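Enolase from the environmental genome shotgun sequencing of the Sargasso Sea (PDB 2QGY) is of unknown function but belongs to the enolase superfamily and binds a magnesium ion, probably to act on a carboxylate substrate. Local coordinates at residues R15-I20 / I368-S373; W19-H24 / K34-I39; D28-T33 / F330-N335. All coordinates share one frame; numbering follows the deposited sequence.

Interaction 1: residues R15-I20 / I368-S373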
loop_
_atom_site.group_PDB
_atom_site.type_symbol
_atom_site.label_atom_id
_atom_site.label_comp_id
_atom_site.label_asym_id
_atom_site.label_seq_id
_atom_site.Cartn_x
_atom_site.Cartn_y
_atom_site.Cartn_z
ATOM N N ARG A 15 7.455 14.164 22.344
ATOM C CA ARG A 15 6.059 14.492 22.143
ATOM C C ARG A 15 5.636 14.376 20.687
ATOM O O ARG A 15 6.426 14.647 19.800
ATOM C CB ARG A 15 5.784 15.900 22.660
ATOM C CG ARG A 15 4.346 16.153 23.040
ATOM C CD ARG A 15 4.222 17.477 23.834
ATOM N NE ARG A 15 4.850 17.388 25.156
ATOM C CZ ARG A 15 4.187 17.350 26.314
ATOM N NH1 ARG A 15 2.859 17.406 26.328
ATOM N NH2 ARG A 15 4.859 17.259 27.463
ATOM N N LEU A 16 4.391 13.933 20.492
ATOM C CA LEU A 16 3.753 13.928 19.171
ATOM C C LEU A 16 2.425 14.643 19.255
ATOM O O LEU A 16 1.630 14.377 20.151
ATOM C CB LEU A 16 3.553 12.493 18.656
ATOM C CG LEU A 16 2.770 12.269 17.329
ATOM C CD1 LEU A 16 3.519 12.799 16.127
ATOM C CD2 LEU A 16 2.463 10.773 17.149
ATOM N N LYS A 17 2.181 15.519 18.282
ATOM C CA LYS A 17 0.849 16.037 18.027
ATOM C C LYS A 17 0.477 15.783 16.563
ATOM O O LYS A 17 1.306 15.955 15.658
ATOM C CB LYS A 17 0.841 17.538 18.275
ATOM C CG LYS A 17 -0.551 18.210 18.180
ATOM C CD LYS A 17 -1.597 17.607 19.117
ATOM C CE LYS A 17 -2.962 18.309 18.995
ATOM N NZ LYS A 17 -3.013 19.557 19.840
ATOM N N ILE A 18 -0.774 15.407 16.363
ATOM C CA ILE A 18 -1.321 15.198 15.014
ATOM C C ILE A 18 -2.634 15.964 14.931
ATOM O O ILE A 18 -3.455 15.887 15.862
ATOM C CB ILE A 18 -1.588 13.694 14.724
ATOM C CG1 ILE A 18 -0.329 12.866 14.877
ATOM C CG2 ILE A 18 -2.215 13.500 13.267
ATOM C CD1 ILE A 18 -0.547 11.335 14.731
ATOM N N TRP A 19 -2.837 16.686 13.824
ATOM C CA TRP A 19 -4.141 17.268 13.513
ATOM C C TRP A 19 -4.602 16.659 12.217
ATOM O O TRP A 19 -3.794 16.502 11.297
ATOM C CB TRP A 19 -4.022 18.769 13.256
ATOM C CG TRP A 19 -3.595 19.609 14.408
ATOM C CD1 TRP A 19 -4.412 20.344 15.214
ATOM C CD2 TRP A 19 -2.251 19.872 14.843
ATOM N NE1 TRP A 19 -3.667 21.030 16.151
ATOM C CE2 TRP A 19 -2.339 20.757 15.948
ATOM C CE3 TRP A 19 -0.979 19.448 14.411
ATOM C CZ2 TRP A 19 -1.209 21.223 16.627
ATOM C CZ3 TRP A 19 0.154 19.900 15.107
ATOM C CH2 TRP A 19 0.024 20.799 16.181
ATOM N N ILE A 20 -5.891 16.315 12.144
ATOM C CA ILE A 20 -6.518 16.042 10.850
ATOM C C ILE A 20 -7.540 17.138 10.592
ATOM O O ILE A 20 -8.518 17.280 11.350
ATOM C CB ILE A 20 -7.229 14.674 10.868
ATOM C CG1 ILE A 20 -6.225 13.566 11.227
ATOM C CG2 ILE A 20 -8.007 14.451 9.538
ATOM C CD1 ILE A 20 -6.863 12.159 11.278
ATOM N N ILE A 368 -5.389 27.975 15.747
ATOM C CA ILE A 368 -6.178 28.062 14.512
ATOM C C ILE A 368 -6.257 26.703 13.798
ATOM O O ILE A 368 -7.332 26.281 13.345
ATOM C CB ILE A 368 -5.682 29.184 13.547
ATOM C CG1 ILE A 368 -5.775 30.541 14.263
ATOM C CG2 ILE A 368 -6.517 29.167 12.242
ATOM C CD1 ILE A 368 -5.338 31.755 13.469
ATOM N N LEU A 369 -5.116 26.027 13.708
ATOM C CA LEU A 369 -5.080 24.681 13.144
ATOM C C LEU A 369 -6.015 23.741 13.900
ATOM O O LEU A 369 -6.794 23.004 13.285
ATOM C CB LEU A 369 -3.652 24.140 13.087
ATOM C CG LEU A 369 -3.477 22.761 12.438
ATOM C CD1 LEU A 369 -4.082 22.729 11.021
ATOM C CD2 LEU A 369 -1.984 22.431 12.403
ATOM N N SER A 370 -5.995 23.813 15.231
ATOM C CA SER A 370 -6.925 23.016 16.028
ATOM C C SER A 370 -8.380 23.349 15.699
ATOM O O SER A 370 -9.218 22.442 15.627
ATOM C CB SER A 370 -6.672 23.214 17.544
ATOM O OG SER A 370 -5.391 22.728 17.941
ATOM N N GLU A 371 -8.688 24.636 15.515
ATOM C CA GLU A 371 -10.069 25.060 15.306
ATOM C C GLU A 371 -10.579 24.467 14.009
ATOM O O GLU A 371 -11.753 24.145 13.886
ATOM C CB GLU A 371 -10.144 26.578 15.217
ATOM C CG GLU A 371 -11.554 27.163 15.245
ATOM C CD GLU A 371 -11.536 28.703 15.316
ATOM O OE1 GLU A 371 -10.429 29.299 15.520
ATOM O OE2 GLU A 371 -12.631 29.306 15.161
ATOM N N LEU A 372 -9.664 24.333 13.055
ATOM C CA LEU A 372 -9.969 23.821 11.719
ATOM C C LEU A 372 -9.975 22.298 11.661
ATOM O O LEU A 372 -10.238 21.731 10.594
ATOM C CB LEU A 372 -8.925 24.361 10.732
ATOM C CG LEU A 372 -8.898 25.868 10.479
ATOM C CD1 LEU A 372 -7.667 26.252 9.662
ATOM C CD2 LEU A 372 -10.179 26.347 9.771
ATOM N N SER A 373 -9.691 21.643 12.791
ATOM C CA SER A 373 -9.516 20.187 12.812
ATOM C C SER A 373 -10.718 19.428 13.333
ATOM O O SER A 373 -11.433 19.901 14.237
ATOM C CB SER A 373 -8.252 19.817 13.606
ATOM O OG SER A 373 -7.111 20.348 12.926
#
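The backbones of the two segments come close at one place, I20 with S373, where helix 366-371 gives way to strand 373-379 and I20 CA lies 5.5 Å from S373 CA. W19 carries most of the contact. Its indole lies between L369 and the aliphatic part of K17. L369 comes over one face and sets CG above the five-membered ring, 3.8 Å from the ring centroid and close to the ring normal, which is a CH-pi contact. L369 CD2 reaches further, to 3.5 Å from W19 CD2, and sits toward the rim. The opposite face takes K17 CG, from two residues earlier on the same strand. At the edge, W19 NE1 donates to S370 OG at 3.0 Å. The bond is nearly straight, 160° at the hydrogen, and the acceptor lies in the ring plane, so this bond and the two faces together help to fix the rotation of the indole. S370 OG also bonds to E366 O, one turn back in the helix.

Strand 13-21 is an inner strand of the antiparallel sheet in the N-terminal capping domain of the enolase fold. The C-terminal tail returns after the barrel domain, forms helix 366-371 and then adds strand 373-379 to this sheet. S373 opens that strand. Its OG lies anti to its own carbonyl carbon (chi1 -64°) and bonds back to L369 O at 2.7 Å, from above the carbonyl plane. The same OG lies 3.5 Å from W19 CB, near the plane of the indole. S373 CA packs against I20 O at 3.4 Å. The W19 ring also meets W50, with the two planes about 15° apart.

Interaction 2: residues W19-H24 / K34-I39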
loop_
_atom_site.group_PDB
_atom_site.type_symbol
_atom_site.label_atom_id
_atom_site.label_comp_id
_atom_site.label_asym_id
_atom_site.label_seq_id
_atom_site.Cartn_x
_atom_site.Cartn_y
_atom_site.Cartn_z
ATOM N N TRP A 19 -2.837 16.686 13.824
ATOM C CA TRP A 19 -4.141 17.268 13.513
ATOM C C TRP A 19 -4.602 16.659 12.217
ATOM O O TRP A 19 -3.794 16.502 11.297
ATOM C CB TRP A 19 -4.022 18.769 13.256
ATOM C CG TRP A 19 -3.595 19.609 14.408
ATOM C CD1 TRP A 19 -4.412 20.344 15.214
ATOM C CD2 TRP A 19 -2.251 19.872 14.843
ATOM N NE1 TRP A 19 -3.667 21.030 16.151
ATOM C CE2 TRP A 19 -2.339 20.757 15.948
ATOM C CE3 TRP A 19 -0.979 19.448 14.411
ATOM C CZ2 TRP A 19 -1.209 21.223 16.627
ATOM C CZ3 TRP A 19 0.154 19.900 15.107
ATOM C CH2 TRP A 19 0.024 20.799 16.181
ATOM N N ILE A 20 -5.891 16.315 12.144
ATOM C CA ILE A 20 -6.518 16.042 10.850
ATOM C C ILE A 20 -7.540 17.138 10.592
ATOM O O ILE A 20 -8.518 17.280 11.350
ATOM C CB ILE A 20 -7.229 14.674 10.868
ATOM C CG1 ILE A 20 -6.225 13.566 11.227
ATOM C CG2 ILE A 20 -8.007 14.451 9.538
ATOM C CD1 ILE A 20 -6.863 12.159 11.278
ATOM N N THR A 21 -7.311 17.947 9.562
ATOM C CA THR A 21 -8.209 19.065 9.314
ATOM C C THR A 21 -9.568 18.570 8.778
ATOM O O THR A 21 -9.649 17.544 8.104
ATOM C CB THR A 21 -7.585 20.161 8.408
ATOM O OG1 THR A 21 -7.257 19.619 7.109
ATOM C CG2 THR A 21 -6.298 20.707 9.059
ATOM N N ASP A 22 -10.638 19.295 9.094
ATOM C CA ASP A 22 -11.930 18.993 8.485
ATOM C C ASP A 22 -11.887 19.472 7.046
ATOM O O ASP A 22 -11.013 20.244 6.669
ATOM C CB ASP A 22 -13.060 19.730 9.214
ATOM C CG ASP A 22 -14.400 18.996 9.114
ATOM O OD1 ASP A 22 -14.531 18.017 8.334
ATOM O OD2 ASP A 22 -15.316 19.412 9.844
ATOM N N ASN A 23 -12.838 19.029 6.229
ATOM C CA ASN A 23 -13.016 19.643 4.940
ATOM C C ASN A 23 -13.528 21.057 5.161
ATOM O O ASN A 23 -14.353 21.294 6.039
ATOM C CB ASN A 23 -14.033 18.853 4.100
ATOM C CG ASN A 23 -13.650 17.392 3.955
ATOM O OD1 ASN A 23 -14.215 16.517 4.620
ATOM N ND2 ASN A 23 -12.689 17.119 3.076
ATOM N N HIS A 24 -13.027 21.974 4.364
ATOM C CA HIS A 24 -13.425 23.377 4.413
ATOM C C HIS A 24 -13.636 23.853 2.977
ATOM O O HIS A 24 -13.278 23.138 2.041
ATOM C CB HIS A 24 -12.367 24.177 5.185
ATOM C CG HIS A 24 -12.305 23.821 6.651
ATOM N ND1 HIS A 24 -13.279 24.208 7.553
ATOM C CD2 HIS A 24 -11.388 23.120 7.371
ATOM C CE1 HIS A 24 -12.966 23.764 8.759
ATOM N NE2 HIS A 24 -11.825 23.098 8.673
ATOM N N LYS A 34 -9.378 18.901 0.898
ATOM C CA LYS A 34 -9.363 17.546 1.452
ATOM C C LYS A 34 -8.976 17.682 2.922
ATOM O O LYS A 34 -8.489 18.740 3.334
ATOM C CB LYS A 34 -8.345 16.661 0.697
ATOM C CG LYS A 34 -6.965 17.249 0.645
ATOM C CD LYS A 34 -5.892 16.419 -0.130
ATOM C CE LYS A 34 -5.862 14.980 0.336
ATOM N NZ LYS A 34 -4.587 14.269 0.012
ATOM N N LYS A 35 -9.179 16.629 3.707
ATOM C CA LYS A 35 -8.661 16.591 5.077
ATOM C C LYS A 35 -7.123 16.459 5.002
ATOM O O LYS A 35 -6.593 15.627 4.231
ATOM C CB LYS A 35 -9.259 15.424 5.861
ATOM C CG LYS A 35 -10.779 15.418 5.896
ATOM C CD LYS A 35 -11.307 14.416 6.924
ATOM C CE LYS A 35 -12.844 14.432 7.030
ATOM N NZ LYS A 35 -13.516 14.088 5.751
ATOM N N PHE A 36 -6.395 17.298 5.745
ATOM C CA PHE A 36 -4.929 17.196 5.790
ATOM C C PHE A 36 -4.519 16.540 7.116
ATOM O O PHE A 36 -5.252 16.629 8.090
ATOM C CB PHE A 36 -4.305 18.596 5.670
ATOM C CG PHE A 36 -4.789 19.380 4.471
ATOM C CD1 PHE A 36 -4.643 18.872 3.188
ATOM C CD2 PHE A 36 -5.361 20.641 4.626
ATOM C CE1 PHE A 36 -5.049 19.628 2.062
ATOM C CE2 PHE A 36 -5.768 21.386 3.531
ATOM C CZ PHE A 36 -5.622 20.879 2.246
ATOM N N ILE A 37 -3.348 15.908 7.125
ATOM C CA ILE A 37 -2.787 15.267 8.301
ATOM C C ILE A 37 -1.442 15.935 8.515
ATOM O O ILE A 37 -0.505 15.698 7.775
ATOM C CB ILE A 37 -2.582 13.752 8.073
ATOM C CG1 ILE A 37 -3.917 13.100 7.663
ATOM C CG2 ILE A 37 -1.898 13.108 9.313
ATOM C CD1 ILE A 37 -3.780 11.617 7.162
ATOM N N ILE A 38 -1.370 16.763 9.542
ATOM C CA ILE A 38 -0.161 17.528 9.833
ATOM C C ILE A 38 0.317 17.109 11.218
ATOM O O ILE A 38 -0.498 16.963 12.110
ATOM C CB ILE A 38 -0.474 19.010 9.785
ATOM C CG1 ILE A 38 -0.860 19.375 8.332
ATOM C CG2 ILE A 38 0.742 19.808 10.234
ATOM C CD1 ILE A 38 -1.265 20.794 8.120
ATOM N N ILE A 39 1.617 16.872 11.375
ATOM C CA ILE A 39 2.154 16.440 12.673
ATOM C C ILE A 39 3.237 17.382 13.183
ATOM O O ILE A 39 3.904 18.066 12.414
ATOM C CB ILE A 39 2.691 14.972 12.621
ATOM C CG1 ILE A 39 4.105 14.897 12.016
ATOM C CG2 ILE A 39 1.724 14.071 11.835
ATOM C CD1 ILE A 39 4.717 13.488 12.124
HETATM O O HOH W 1 -8.939 20.661 5.136
HETATM O O HOH W 2 -11.194 14.661 2.303
#
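W19 and I38 form an antiparallel hydrogen-bonded pair, and I20 and I37 next to them form a non-hydrogen-bonded pair. This is the tight end of the contact. W19 N bonds to I38 O at 2.9 Å and I38 N bonds back to W19 O, both nearly straight. I20 CA-H points at F36 O, with CA and O 3.1 Å apart. The edge of the indole also leans on this strand, with W19 CE3 3.4 Å from I38 O and the oxygen in the ring plane. On the other face of the sheet, I20 CG1 meets I37 CG1 more loosely, at 4.3 Å.

At T21 the regular pairing gives way to side-chain bonding. T21 N still bonds to F36 O. The return bond to F36 N is taken by T21 OG1, at 2.8 Å. OG1 sits between the backbone N and the carbonyl carbon (chi1 61°), which points it at that N-H. It also passes close to F36 CD2, at an oblique angle to the ring. K34 O lies over the centre of the F36 ring.

Beyond this point the two segments part and water fills in. One water accepts from T21 OG1 and donates to D22 O and K34 O. A second accepts from N23 ND2 and K35 N. The K35 chain crosses T21 O and bends at its last torsion (chi4 60°), which brings NZ to N23 OD1 at 2.8 Å. D22 OD1 lies 4.8 Å from the same NZ without contact. T21 O has no polar partner in the model and is packed against K35 CB. The ammonium thus holds a neutral amide, and the nearby carboxylate probably adds a weaker, longer-range attraction.

Interaction 3: residues D28-T33 / F330-N335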
loop_
_atom_site.group_PDB
_atom_site.type_symbol
_atom_site.label_atom_id
_atom_site.label_comp_id
_atom_site.label_asym_id
_atom_site.label_seq_id
_atom_site.Cartn_x
_atom_site.Cartn_y
_atom_site.Cartn_z
ATOM N N ASP A 28 -12.249 31.239 -2.734
ATOM C CA ASP A 28 -13.336 31.573 -3.690
ATOM C C ASP A 28 -14.373 30.453 -3.826
ATOM O O ASP A 28 -15.105 30.377 -4.832
ATOM C CB ASP A 28 -12.763 31.973 -5.075
ATOM C CG ASP A 28 -11.580 32.935 -4.963
ATOM O OD1 ASP A 28 -11.749 34.007 -4.348
ATOM O OD2 ASP A 28 -10.480 32.619 -5.490
ATOM N N GLN A 29 -14.456 29.594 -2.800
ATOM C CA GLN A 29 -15.436 28.511 -2.765
ATOM C C GLN A 29 -15.295 27.615 -4.011
ATOM O O GLN A 29 -16.271 27.061 -4.527
ATOM C CB GLN A 29 -16.873 29.056 -2.580
ATOM C CG GLN A 29 -17.015 29.977 -1.340
ATOM C CD GLN A 29 -16.564 31.395 -1.600
ATOM O OE1 GLN A 29 -16.891 31.974 -2.634
ATOM N NE2 GLN A 29 -15.780 31.949 -0.693
ATOM N N TRP A 30 -14.056 27.484 -4.491
ATOM C CA TRP A 30 -13.792 26.747 -5.737
ATOM C C TRP A 30 -13.994 25.230 -5.557
ATOM O O TRP A 30 -14.542 24.554 -6.445
ATOM C CB TRP A 30 -12.371 27.075 -6.248
ATOM C CG TRP A 30 -11.933 26.142 -7.339
ATOM C CD1 TRP A 30 -10.978 25.178 -7.262
ATOM C CD2 TRP A 30 -12.493 26.054 -8.662
ATOM N NE1 TRP A 30 -10.879 24.514 -8.477
ATOM C CE2 TRP A 30 -11.807 25.022 -9.341
ATOM C CE3 TRP A 30 -13.510 26.745 -9.329
ATOM C CZ2 TRP A 30 -12.107 24.656 -10.670
ATOM C CZ3 TRP A 30 -13.808 26.386 -10.666
ATOM C CH2 TRP A 30 -13.100 25.358 -11.311
ATOM N N SER A 31 -13.571 24.728 -4.399
ATOM C CA SER A 31 -13.632 23.298 -4.054
ATOM C C SER A 31 -13.798 23.093 -2.538
ATOM O O SER A 31 -13.776 24.050 -1.774
ATOM C CB SER A 31 -12.321 22.633 -4.499
ATOM O OG SER A 31 -12.450 21.210 -4.535
ATOM N N ASN A 32 -13.985 21.850 -2.096
ATOM C CA ASN A 32 -13.751 21.523 -0.683
ATOM C C ASN A 32 -12.275 21.177 -0.603
ATOM O O ASN A 32 -11.726 20.543 -1.520
ATOM C CB ASN A 32 -14.598 20.332 -0.208
ATOM C CG ASN A 32 -16.098 20.534 -0.442
ATOM O OD1 ASN A 32 -16.681 21.512 0.008
ATOM N ND2 ASN A 32 -16.723 19.588 -1.157
ATOM N N THR A 33 -11.607 21.647 0.435
ATOM C CA THR A 33 -10.266 21.163 0.733
ATOM C C THR A 33 -10.378 19.727 1.217
ATOM O O THR A 33 -11.364 19.351 1.843
ATOM C CB THR A 33 -9.601 22.012 1.812
ATOM O OG1 THR A 33 -10.375 21.900 3.015
ATOM C CG2 THR A 33 -9.546 23.467 1.334
ATOM N N PHE A 330 -1.756 23.996 -5.689
ATOM C CA PHE A 330 -3.199 24.152 -5.777
ATOM C C PHE A 330 -3.463 25.573 -5.320
ATOM O O PHE A 330 -3.394 25.853 -4.130
ATOM C CB PHE A 330 -3.924 23.155 -4.865
ATOM C CG PHE A 330 -4.031 21.798 -5.450
ATOM C CD1 PHE A 330 -5.220 21.358 -6.021
ATOM C CD2 PHE A 330 -2.926 20.951 -5.458
ATOM C CE1 PHE A 330 -5.298 20.085 -6.577
ATOM C CE2 PHE A 330 -2.992 19.666 -6.021
ATOM C CZ PHE A 330 -4.188 19.240 -6.588
ATOM N N PRO A 331 -3.660 26.489 -6.279
ATOM C CA PRO A 331 -3.794 27.883 -5.882
ATOM C C PRO A 331 -4.926 28.087 -4.872
ATOM O O PRO A 331 -4.764 28.901 -3.968
ATOM C CB PRO A 331 -4.089 28.605 -7.197
ATOM C CG PRO A 331 -3.387 27.775 -8.230
ATOM C CD PRO A 331 -3.730 26.329 -7.743
ATOM N N ASP A 332 -6.010 27.316 -4.984
ATOM C CA ASP A 332 -7.174 27.492 -4.094
ATOM C C ASP A 332 -6.917 27.044 -2.658
ATOM O O ASP A 332 -7.710 27.328 -1.771
ATOM C CB ASP A 332 -8.441 26.852 -4.657
ATOM C CG ASP A 332 -8.263 25.365 -5.002
ATOM O OD1 ASP A 332 -7.318 25.021 -5.751
ATOM O OD2 ASP A 332 -9.092 24.560 -4.542
ATOM N N TYR A 333 -5.827 26.319 -2.440
ATOM C CA TYR A 333 -5.411 25.916 -1.100
ATOM C C TYR A 333 -4.471 26.933 -0.443
ATOM O O TYR A 333 -4.090 26.791 0.748
ATOM C CB TYR A 333 -4.684 24.570 -1.189
ATOM C CG TYR A 333 -5.588 23.347 -1.385
ATOM C CD1 TYR A 333 -6.937 23.469 -1.757
ATOM C CD2 TYR A 333 -5.077 22.059 -1.192
ATOM C CE1 TYR A 333 -7.760 22.317 -1.923
ATOM C CE2 TYR A 333 -5.876 20.926 -1.359
ATOM C CZ TYR A 333 -7.200 21.054 -1.707
ATOM O OH TYR A 333 -7.976 19.910 -1.846
ATOM N N ILE A 334 -4.053 27.952 -1.202
ATOM C CA ILE A 334 -3.070 28.884 -0.648
ATOM C C ILE A 334 -3.632 29.727 0.509
ATOM O O ILE A 334 -3.052 29.748 1.587
ATOM C CB ILE A 334 -2.448 29.794 -1.717
ATOM C CG1 ILE A 334 -1.640 28.963 -2.747
ATOM C CG2 ILE A 334 -1.581 30.860 -1.056
ATOM C CD1 ILE A 334 -0.232 28.536 -2.276
ATOM N N ASN A 335 -4.741 30.425 0.296
ATOM C CA ASN A 335 -5.231 31.277 1.389
ATOM C C ASN A 335 -5.855 30.452 2.503
ATOM O O ASN A 335 -5.792 30.844 3.676
ATOM C CB ASN A 335 -6.204 32.329 0.891
ATOM C CG ASN A 335 -5.541 33.335 -0.027
ATOM O OD1 ASN A 335 -4.388 33.736 0.175
ATOM N ND2 ASN A 335 -6.271 33.755 -1.044
HETATM O O HOH W 3 -7.634 23.933 -8.313
HETATM O O HOH W 4 -9.903 20.259 -3.589
#
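W30 and T33 pass D332 and Y333 with W30 CA 6.9 Å from D332 CA, and no direct hydrogen bond crosses between the segments. W30 comes first. Its CG is anti to the backbone N (chi1 168°). From there the indole presents its CD1 edge to the carboxylate of D332, with CD1 3.4 Å from OD2 and the oxygen in the ring plane. The ring and carboxylate planes are almost perpendicular, at 87°. W30 NE1 finds its main acceptor outside the contact, in W143 O. A water also takes a weak bond from NE1; it lies 2.8 Å from D332 OD1 and probably donates to it.

S31 follows, and its CB packs 3.8 Å from D332 OD2, a van der Waals contact. Its hydroxyl bonds to D145 OD1, while D332 OD2 is bonded to S26 OG.

The segment 28-33 belongs to the loop between strands 13-21 and 37-43 in the N-terminal domain. In the enolase superfamily this region commonly reaches over the barrel and helps to close the active site. Here it packs on the 330-335 turn, which follows barrel strand 327-329 and leads into helix 334-338. The turn is held by Y333 N bonding to F330 O.

The amide ND2 of N32 bonds to D145 OD2. Its carbonyl O reaches Y333 OH through a second water, 2.8 Å from N32 O and 2.6 Å from Y333 OH. T33 closes the segment. Its CA lies 3.7 Å from Y333 OH, and its CG2 lies 3.9 Å from Y333 CE1. The OG1 of T33 accepts from H24 N. Y333 OH has its strongest polar partner in W304 and also accepts from K34 N.

Interactions 1 and 2 share W19 and I20 and both use strand 13-21, with centres about 8 Å apart. L372 O joins them, at 2.8 Å from H24 NE2 and 2.9 Å from D22 N, both probable hydrogen bonds. Interaction 3 continues from interaction 2, with centres about 14 Å apart. There H24 O lies 2.8 Å from T33 N, and F36 CZ packs 3.6 Å from Y333 CE2. Interactions 1 and 3 do not touch: their nearest atoms are about 8 Å apart and their centres about 20 Å. The magnesium ion, at the site of D200, E226 and E252, is about 11 Å from the K34 side chain and about 13 Å from that of Y333.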